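Local coordinates for protein pantothenate synthetase (Francisella tularensis subsp. tularensis, PDB 3QTT) that probably catalyses the ATP-dependent condensation of pantoate with beta-alanine to pantothenate by way of a pantoyl-adenylate intermediate, at residues 63-68 and 123-128; 108-113 and 127-132; 189-194 and 250-255. One frame throughout, in Å; residues are numbered along the deposited sequence. Where two conformers were deposited one is given.

Contact 1 of 3, residues 63-68 and 123-128. With BAL (beta-alanine), chain F; PRO (proline), chain D.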
# COMPACT_ATOMS: atom_id res chain seq x y z
N GLN A 63 -4.89 13.04 4.98
CA GLN A 63 -3.62 13.73 4.85
C GLN A 63 -3.61 15.11 5.49
O GLN A 63 -2.61 15.81 5.44
CB GLN A 63 -3.12 13.75 3.41
CG GLN A 63 -3.83 14.73 2.58
CD GLN A 63 -3.67 14.43 1.14
OE1 GLN A 63 -3.92 13.31 0.70
NE2 GLN A 63 -3.22 15.40 0.40
N PHE A 64 -4.72 15.49 6.10
CA PHE A 64 -4.72 16.72 6.88
C PHE A 64 -4.46 16.42 8.34
O PHE A 64 -5.35 15.94 9.04
CB PHE A 64 -6.08 17.41 6.77
CG PHE A 64 -6.31 18.09 5.47
CD1 PHE A 64 -6.25 19.47 5.37
CD2 PHE A 64 -6.59 17.35 4.33
CE1 PHE A 64 -6.47 20.10 4.17
CE2 PHE A 64 -6.80 17.99 3.09
CZ PHE A 64 -6.74 19.35 3.02
N ASN A 65 -3.27 16.79 8.81
CA ASN A 65 -2.90 16.62 10.22
C ASN A 65 -3.56 17.70 11.07
O ASN A 65 -3.76 17.53 12.26
CB ASN A 65 -1.38 16.67 10.40
CG ASN A 65 -0.75 17.93 9.79
OD1 ASN A 65 -0.92 18.22 8.59
ND2 ASN A 65 -0.02 18.67 10.62
N ASN A 66 -3.91 18.81 10.42
CA ASN A 66 -4.60 19.92 11.06
C ASN A 66 -6.10 19.98 10.73
O ASN A 66 -6.48 20.30 9.59
CB ASN A 66 -3.92 21.23 10.63
CG ASN A 66 -4.39 22.40 11.44
OD1 ASN A 66 -5.60 22.63 11.59
ND2 ASN A 66 -3.43 23.15 11.98
N PRO A 67 -6.97 19.71 11.72
CA PRO A 67 -8.40 19.61 11.42
C PRO A 67 -8.97 20.94 10.96
O PRO A 67 -9.80 20.98 10.04
CB PRO A 67 -9.01 19.26 12.78
CG PRO A 67 -8.12 19.96 13.75
CD PRO A 67 -6.72 19.80 13.16
N ASN A 68 -8.53 22.04 11.58
CA ASN A 68 -9.03 23.35 11.19
C ASN A 68 -8.60 23.66 9.75
O ASN A 68 -9.33 24.30 8.99
CB ASN A 68 -8.59 24.44 12.19
CG ASN A 68 -9.37 25.75 12.01
OD1 ASN A 68 -10.55 25.84 12.34
ND2 ASN A 68 -8.68 26.78 11.49
N SER A 123 7.16 18.43 9.84
CA SER A 123 6.10 19.44 10.03
C SER A 123 4.65 18.97 10.06
O SER A 123 3.87 19.44 10.89
CB SER A 123 6.24 20.57 9.02
OG SER A 123 6.92 21.63 9.65
N ARG A 124 4.25 18.10 9.13
CA ARG A 124 2.90 17.57 9.18
C ARG A 124 3.00 16.09 9.47
O ARG A 124 3.27 15.30 8.57
CB ARG A 124 2.21 17.80 7.83
CG ARG A 124 2.29 19.25 7.32
CD ARG A 124 1.63 19.41 5.96
NE ARG A 124 0.18 19.22 5.99
CZ ARG A 124 -0.58 19.16 4.89
NH1 ARG A 124 -0.01 19.27 3.69
NH2 ARG A 124 -1.89 18.99 4.97
N PRO A 125 2.72 15.69 10.72
CA PRO A 125 2.87 14.27 11.02
C PRO A 125 1.70 13.51 10.43
O PRO A 125 0.57 13.99 10.55
CB PRO A 125 2.85 14.22 12.56
CG PRO A 125 3.00 15.65 13.02
CD PRO A 125 2.37 16.47 11.92
N GLY A 126 1.95 12.34 9.84
CA GLY A 126 0.90 11.59 9.18
C GLY A 126 0.40 12.12 7.84
O GLY A 126 -0.38 11.46 7.17
N HIS A 127 0.83 13.31 7.44
CA HIS A 127 0.37 13.84 6.18
C HIS A 127 0.74 12.87 5.05
O HIS A 127 -0.13 12.44 4.28
CB HIS A 127 0.94 15.23 5.94
CG HIS A 127 0.83 15.69 4.51
ND1 HIS A 127 1.92 15.76 3.67
CD2 HIS A 127 -0.25 16.07 3.78
CE1 HIS A 127 1.52 16.18 2.48
NE2 HIS A 127 0.21 16.38 2.52
N PHE A 128 2.03 12.53 4.96
CA PHE A 128 2.56 11.61 3.93
C PHE A 128 1.89 10.22 3.87
O PHE A 128 1.58 9.71 2.80
CB PHE A 128 4.09 11.48 4.02
CG PHE A 128 4.87 12.70 3.48
CD1 PHE A 128 4.35 13.51 2.45
CD2 PHE A 128 6.13 13.04 4.00
CE1 PHE A 128 5.08 14.60 1.96
CE2 PHE A 128 6.84 14.14 3.52
CZ PHE A 128 6.33 14.91 2.50
N BAL F . 0.83 18.44 -0.75
CB BAL F . -0.51 18.73 -1.20
CA BAL F . -1.66 18.20 -0.40
C BAL F . -2.04 18.83 0.92
O BAL F . -1.54 19.92 1.29
OXT BAL F . -2.88 18.27 1.69
N PRO D . -1.52 14.30 -4.61
CA PRO D . -1.80 15.00 -3.35
C PRO D . -3.02 14.42 -2.67
O PRO D . -4.06 15.07 -2.54
CB PRO D . -2.09 16.43 -3.80
CG PRO D . -1.65 16.51 -5.21
CD PRO D . -1.79 15.15 -5.77
OXT PRO D . -3.01 13.26 -2.25
O HOH W 1 -3.37 19.60 7.54
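Arg124 climbs past the amide of Asn65 and ends at the carboxylate of bound beta-alanine. Its CB lies 3.2 Å from Asn65 OD1, and CG and CD continue along the same oxygen, the two side chains crossing at about a right angle. A bend at chi3 (68°) lets NE return to that oxygen: the bond from Arg124 NE to Asn65 OD1 is 3.0 Å long, with an N-H...O angle of 158°, and the acceptor lies close to the guanidinium plane. Farther out, NH1 donates to one carboxylate oxygen of beta-alanine, Arg124 NH1 to BAL O being 2.9 Å, while NH2 donates to a water that also bonds Asn65 OD1 and the backbone N of Asn66. NE and both terminal nitrogens thus each have an acceptor, which fixes the rotation of the flat group. One face of the guanidinium lies against the His127 ring.

The other carboxylate oxygen is taken by Gln63, whose NE2 donates to BAL OXT at 3.2 Å in a nearly straight bond (172°) and makes a weak bond to the bound proline. Beside Gln63 runs the His127 side chain, amide and imidazole planes almost perpendicular. Phe64 turns one ring face to BAL OXT. Asn65 CB also rests 3.3 Å from Pro125 O. This is the carboxylate end of the beta-alanine site, consistent with the substrate role predicted for Gln63. Around it, helix 67-72 begins just after Asn65 and Asn66, helix 127-142 rises from Gly126 with Met131 and Val134 against Gln63, and the loop carrying Arg190 borders Phe64 and Arg124.

Contact 2 of 3, residues 108-113 and 127-132. With PRO (proline), chain D; BAL (beta-alanine), chain F.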
# COMPACT_ATOMS: atom_id res chain seq x y z
N ARG A 108 -3.00 1.49 5.54
CA ARG A 108 -2.35 2.74 5.22
C ARG A 108 -0.95 2.45 4.78
O ARG A 108 -0.34 1.48 5.24
CB ARG A 108 -2.28 3.63 6.44
CG ARG A 108 -3.50 3.57 7.30
CD ARG A 108 -3.22 4.23 8.61
NE ARG A 108 -4.40 4.24 9.45
CZ ARG A 108 -4.67 5.19 10.35
NH1 ARG A 108 -3.84 6.22 10.51
NH2 ARG A 108 -5.78 5.10 11.08
N ILE A 109 -0.45 3.29 3.88
CA ILE A 109 0.94 3.31 3.51
C ILE A 109 1.68 4.10 4.55
O ILE A 109 1.37 5.25 4.80
CB ILE A 109 1.10 3.99 2.17
CG1 ILE A 109 0.31 3.23 1.11
CG2 ILE A 109 2.59 4.13 1.78
CD1 ILE A 109 1.03 2.04 0.56
N GLU A 110 2.66 3.47 5.19
CA GLU A 110 3.48 4.18 6.14
C GLU A 110 4.91 4.22 5.61
O GLU A 110 5.54 3.17 5.49
CB GLU A 110 3.42 3.51 7.51
CG GLU A 110 1.99 3.33 8.04
CD GLU A 110 1.40 4.58 8.68
OE1 GLU A 110 1.92 5.70 8.44
OE2 GLU A 110 0.40 4.45 9.43
N PRO A 111 5.39 5.42 5.22
CA PRO A 111 6.76 5.59 4.73
C PRO A 111 7.79 5.50 5.84
O PRO A 111 7.64 6.22 6.82
CB PRO A 111 6.76 7.02 4.17
CG PRO A 111 5.51 7.65 4.60
CD PRO A 111 4.75 6.72 5.48
N LYS A 112 8.84 4.70 5.67
CA LYS A 112 10.03 4.85 6.49
C LYS A 112 11.20 5.08 5.55
O LYS A 112 11.73 4.13 4.98
CB LYS A 112 10.28 3.56 7.26
CG LYS A 112 9.05 3.00 7.94
CD LYS A 112 8.66 3.80 9.18
CE LYS A 112 7.77 2.98 10.11
NZ LYS A 112 7.58 3.68 11.40
N LEU A 113 11.67 6.32 5.49
CA LEU A 113 12.77 6.74 4.63
C LEU A 113 13.22 7.98 5.27
O LEU A 113 12.45 8.58 6.02
CB LEU A 113 12.33 7.16 3.24
CG LEU A 113 11.29 6.49 2.36
CD1 LEU A 113 9.87 6.84 2.86
CD2 LEU A 113 11.54 6.95 0.91
N HIS A 127 0.83 13.31 7.44
CA HIS A 127 0.37 13.84 6.18
C HIS A 127 0.74 12.87 5.05
O HIS A 127 -0.13 12.44 4.28
CB HIS A 127 0.94 15.23 5.94
CG HIS A 127 0.83 15.69 4.51
ND1 HIS A 127 1.92 15.76 3.67
CD2 HIS A 127 -0.25 16.07 3.78
CE1 HIS A 127 1.52 16.18 2.48
NE2 HIS A 127 0.21 16.38 2.52
N PHE A 128 2.03 12.53 4.96
CA PHE A 128 2.56 11.61 3.93
C PHE A 128 1.89 10.22 3.87
O PHE A 128 1.58 9.71 2.80
CB PHE A 128 4.09 11.48 4.02
CG PHE A 128 4.87 12.70 3.48
CD1 PHE A 128 4.35 13.51 2.45
CD2 PHE A 128 6.13 13.04 4.00
CE1 PHE A 128 5.08 14.60 1.96
CE2 PHE A 128 6.84 14.14 3.52
CZ PHE A 128 6.33 14.91 2.50
N SER A 129 1.65 9.63 5.02
CA SER A 129 0.90 8.39 5.06
C SER A 129 -0.40 8.53 4.28
O SER A 129 -0.75 7.68 3.44
CB SER A 129 0.60 8.03 6.51
OG SER A 129 0.07 6.74 6.63
N GLY A 130 -1.12 9.62 4.57
CA GLY A 130 -2.45 9.82 4.05
C GLY A 130 -2.43 10.08 2.55
O GLY A 130 -3.21 9.52 1.77
N MSE A 131 -1.49 10.90 2.14
CA MSE A 131 -1.37 11.23 0.74
C MSE A 131 -0.95 10.00 -0.03
O MSE A 131 -1.43 9.77 -1.14
CB MSE A 131 -0.42 12.42 0.55
CG MSE A 131 -0.10 12.72 -0.89
SE MSE A 131 1.36 11.58 -1.55
CE MSE A 131 2.79 12.15 -0.37
N LEU A 132 -0.07 9.21 0.56
CA LEU A 132 0.38 7.99 -0.10
C LEU A 132 -0.74 6.96 -0.18
O LEU A 132 -0.88 6.26 -1.17
CB LEU A 132 1.61 7.41 0.59
CG LEU A 132 2.88 8.20 0.27
CD1 LEU A 132 4.06 7.62 1.02
CD2 LEU A 132 3.16 8.21 -1.21
N PRO D . -1.52 14.30 -4.61
CA PRO D . -1.80 15.00 -3.35
C PRO D . -3.02 14.42 -2.67
O PRO D . -4.06 15.07 -2.54
CB PRO D . -2.09 16.43 -3.80
CG PRO D . -1.65 16.51 -5.21
CD PRO D . -1.79 15.15 -5.77
OXT PRO D . -3.01 13.26 -2.25
N BAL F . 0.83 18.44 -0.75
CB BAL F . -0.51 18.73 -1.20
CA BAL F . -1.66 18.20 -0.40
C BAL F . -2.04 18.83 0.92
O BAL F . -1.54 19.92 1.29
OXT BAL F . -2.88 18.27 1.69
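Ser129 turns its hydroxyl from helix 127-132 into the edge of strand 108-111, where it meets two oxygens. OG stands opposite the backbone N (chi1 -171°), which brings Ser129 OG to 2.7 Å from Ile109 O and to 2.8 Å from Glu110 OE1; both oxygens lie within reach of the one hydroxyl proton, and which of them takes it is not settled. The Glu110 carboxylate was modelled in two conformers, so the second approach is the less certain. Glu110 starts away from the helix and comes back only through a bend at chi2. Its other oxygen, OE2, forms a salt bridge with Lys112 of the second subunit. The CA of Ser129 adds a C-H...O contact to Ile109 O.

Toward the next helical turn the contact becomes apolar. Ile109 points its CB at the helix, and its CG2 lies 3.6 Å from Leu132 CB, the two side chains at about a right angle. Strand and helix segments run at 134° to one another, their axes 6.7 Å apart at the closest. Strand 107-111 pairs antiparallel with a strand of the second subunit, so that one sheet continues through the homodimer interface and helix 127-142 packs beside it; Ile109 also meets Ile109 of that subunit.

Pro111 takes the other end of the contact. Its CG reaches Leu132 CD1 at 3.9 Å and Phe128 CB at 4.1 Å, crossing the Phe128 side chain nearly at right angles and that of Leu132 obliquely. The Phe128 ring itself leads away to Gln155 and Leu159 of helix 154-166. On another side of helix 127-132 the selenomethionine Met131 puts CG 3.3 Å from OXT of the bound proline.

Contact 3 of 3, residues 189-194 and 250-255. With ANP (phosphoaminophosphonic acid-adenylate ester), chain C; BAL (beta-alanine), chain F.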
# COMPACT_ATOMS: atom_id res chain seq x y z
N SER A 189 -3.81 26.91 -3.47
CA SER A 189 -5.24 27.01 -3.20
C SER A 189 -5.52 27.75 -1.90
O SER A 189 -6.53 28.44 -1.76
CB SER A 189 -5.84 25.61 -3.14
OG SER A 189 -6.44 25.28 -4.37
N ARG A 190 -4.63 27.56 -0.95
CA ARG A 190 -4.77 28.14 0.37
C ARG A 190 -4.47 29.63 0.34
O ARG A 190 -4.64 30.35 1.33
CB ARG A 190 -3.87 27.41 1.36
CG ARG A 190 -4.23 25.92 1.58
CD ARG A 190 -3.27 25.31 2.61
NE ARG A 190 -3.68 24.03 3.18
CZ ARG A 190 -3.21 22.84 2.77
NH1 ARG A 190 -2.34 22.79 1.76
NH2 ARG A 190 -3.62 21.71 3.36
N ASN A 191 -4.01 30.10 -0.81
CA ASN A 191 -3.78 31.53 -0.99
C ASN A 191 -5.09 32.29 -1.06
O ASN A 191 -5.10 33.51 -0.93
CB ASN A 191 -2.94 31.78 -2.24
CG ASN A 191 -1.54 31.25 -2.10
OD1 ASN A 191 -1.12 30.83 -1.02
ND2 ASN A 191 -0.79 31.30 -3.19
N LYS A 192 -6.18 31.56 -1.28
CA LYS A 192 -7.52 32.15 -1.32
C LYS A 192 -7.89 32.57 0.05
O LYS A 192 -8.70 33.45 0.24
CB LYS A 192 -8.58 31.16 -1.83
CG LYS A 192 -8.46 30.83 -3.31
CD LYS A 192 -9.45 29.77 -3.77
CE LYS A 192 -9.17 29.35 -5.21
NZ LYS A 192 -7.73 28.98 -5.46
N ASN A 193 -7.29 31.93 1.03
CA ASN A 193 -7.68 32.17 2.40
C ASN A 193 -6.96 33.34 3.03
O ASN A 193 -7.23 33.72 4.17
CB ASN A 193 -7.50 30.89 3.24
CG ASN A 193 -8.61 29.87 3.00
OD1 ASN A 193 -9.71 30.23 2.54
ND2 ASN A 193 -8.34 28.60 3.32
N LEU A 194 -6.05 33.93 2.29
CA LEU A 194 -5.27 35.02 2.87
C LEU A 194 -5.81 36.39 2.52
O LEU A 194 -6.23 36.66 1.39
CB LEU A 194 -3.77 34.88 2.59
CG LEU A 194 -3.31 34.47 1.20
CD1 LEU A 194 -3.63 35.61 0.30
CD2 LEU A 194 -1.82 34.18 1.20
N VAL A 250 -2.84 31.05 7.57
CA VAL A 250 -2.58 30.40 6.27
C VAL A 250 -1.14 29.90 6.14
O VAL A 250 -0.18 30.65 6.34
CB VAL A 250 -2.89 31.33 5.09
CG1 VAL A 250 -2.40 30.71 3.82
CG2 VAL A 250 -4.39 31.68 5.02
N ARG A 251 -0.99 28.62 5.81
CA ARG A 251 0.31 27.95 5.77
C ARG A 251 0.80 27.67 4.35
O ARG A 251 0.11 26.99 3.58
CB ARG A 251 0.27 26.65 6.58
CG ARG A 251 1.59 25.94 6.61
CD ARG A 251 1.49 24.51 7.06
NE ARG A 251 2.83 23.94 7.20
CZ ARG A 251 3.40 23.16 6.29
NH1 ARG A 251 2.74 22.83 5.18
NH2 ARG A 251 4.63 22.70 6.50
N LEU A 252 2.00 28.16 4.02
CA LEU A 252 2.54 28.04 2.65
C LEU A 252 3.93 27.45 2.54
O LEU A 252 4.84 27.78 3.31
CB LEU A 252 2.56 29.40 1.97
CG LEU A 252 1.18 30.00 1.78
CD1 LEU A 252 1.38 31.39 1.26
CD2 LEU A 252 0.32 29.13 0.86
N ILE A 253 4.11 26.59 1.55
CA ILE A 253 5.42 25.97 1.37
C ILE A 253 5.97 26.36 0.03
O ILE A 253 5.24 26.79 -0.86
CB ILE A 253 5.38 24.43 1.51
CG1 ILE A 253 4.82 23.78 0.25
CG2 ILE A 253 4.58 24.05 2.73
CD1 ILE A 253 5.88 23.41 -0.78
N ASP A 254 7.29 26.25 -0.10
CA ASP A 254 7.89 26.54 -1.38
C ASP A 254 9.20 25.81 -1.35
O ASP A 254 9.66 25.44 -0.29
CB ASP A 254 8.09 28.06 -1.56
CG ASP A 254 8.31 28.46 -3.01
OD1 ASP A 254 8.50 27.57 -3.87
OD2 ASP A 254 8.33 29.67 -3.29
N ASN A 255 9.73 25.53 -2.54
CA ASN A 255 11.09 25.07 -2.73
C ASN A 255 11.49 25.50 -4.13
O ASN A 255 10.64 25.50 -5.02
CB ASN A 255 11.15 23.57 -2.65
CG ASN A 255 10.78 22.91 -3.95
OD1 ASN A 255 11.61 22.80 -4.84
ND2 ASN A 255 9.54 22.48 -4.07
PG ANP C . -2.12 23.65 -3.66
O1G ANP C . -1.00 24.59 -3.49
O2G ANP C . -1.67 22.33 -4.39
O3G ANP C . -3.29 24.27 -4.50
PB ANP C . -1.99 21.52 -2.24
O1B ANP C . -0.52 21.32 -2.78
O2B ANP C . -1.96 21.03 -0.79
N3B ANP C . -2.62 23.10 -2.25
PA ANP C . -3.22 20.20 -4.58
O1A ANP C . -4.45 20.67 -5.19
O2A ANP C . -3.45 18.73 -4.34
O3A ANP C . -3.01 20.64 -3.02
O5' ANP C . -2.11 20.20 -5.68
C5' ANP C . -2.38 19.32 -6.75
C4' ANP C . -1.40 19.02 -7.79
O4' ANP C . -1.14 20.22 -8.42
C3' ANP C . -0.11 18.58 -7.19
O3' ANP C . 0.60 17.70 -8.02
C2' ANP C . 0.56 19.81 -6.95
O2' ANP C . 1.93 19.67 -6.87
C1' ANP C . 0.22 20.58 -8.16
N9 ANP C . 0.45 22.02 -7.98
C8 ANP C . -0.01 22.79 -7.00
N7 ANP C . 0.45 24.03 -7.14
C5 ANP C . 1.22 24.05 -8.24
C6 ANP C . 1.93 25.07 -8.88
N6 ANP C . 1.93 26.37 -8.37
N1 ANP C . 2.61 24.75 -9.98
C2 ANP C . 2.61 23.50 -10.47
N3 ANP C . 1.93 22.50 -9.88
C4 ANP C . 1.23 22.76 -8.78
N BAL F . 0.83 18.44 -0.75
CB BAL F . -0.51 18.73 -1.20
CA BAL F . -1.66 18.20 -0.40
C BAL F . -2.04 18.83 0.92
O BAL F . -1.54 19.92 1.29
OXT BAL F . -2.88 18.27 1.69
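The CA atoms of Leu194 and Val250, 6.3 Å apart, are the nearest pair across the contact, where the chain leaving the 3-10 turn 189-191 passes the beginning of strand 250-257. Val250 fills this corner with both branches of its fork. CG1, opposite the backbone N (chi1 171°), faces Arg190 O at 3.4 Å, and CG2 lies 3.7 Å from Asn193 CB and beside Leu194 CB. Arg190 O accepts the backbone N-H of Asn193, so the turn that receives Val250 is itself closed by a hydrogen bond.

Two residues along the strand, Leu252 brings its methyl groups to the side-chain oxygen of Asn191, while CD1 meets Leu194 CD2 at 4.2 Å; Asn191 ND2 is bonded to Pro186 O. The Arg190 side chain leaves this corner. Its CD passes Arg251 O, and its chain, extended from CG to NE, carries the guanidinium into the active site. There Arg190 NH1 donates to BAL O at 3.0 Å, with the oxygen at the edge of the guanidinium, and weakly to O2B of the bound ATP analogue ANP. NH2 has a salt bridge with Asp69, which probably helps to hold the group in position. Ser189 N donates to ANP O3G at 2.9 Å. Ser189 and Arg190 thus both touch the analogue, in line with their predicted place in the ATP site.

The contact therefore joins the nucleotide-binding loop before helix 196-210 to the antiparallel sheet formed by strands 230-237, 240-247 and 250-257. Phe64 touches Arg190 from the neighbouring loop, and Glu120 of helix 120-123 pairs with Arg251.

In the fold
Contacts 1 and 2 share the start of helix 127-142, their centres 11 Å apart: contact 1 reaches bound beta-alanine through Gln63 and Arg124, the other ties the helix to the sheet at the dimer interface. Gln63 OE1 lies 3.3 Å from Met131 CA. Contact 3 approaches the same beta-alanine from the nucleotide side, its centre 15 Å from contact 1. Arg124 NH2 and Arg190 NH2 come within 3.6 Å of each other beside the ligand, whose oxygen O is bonded by NH1 of both arginines. Contacts 2 and 3 do not touch; their centres are 22 Å apart and their nearest atoms about 7 Å.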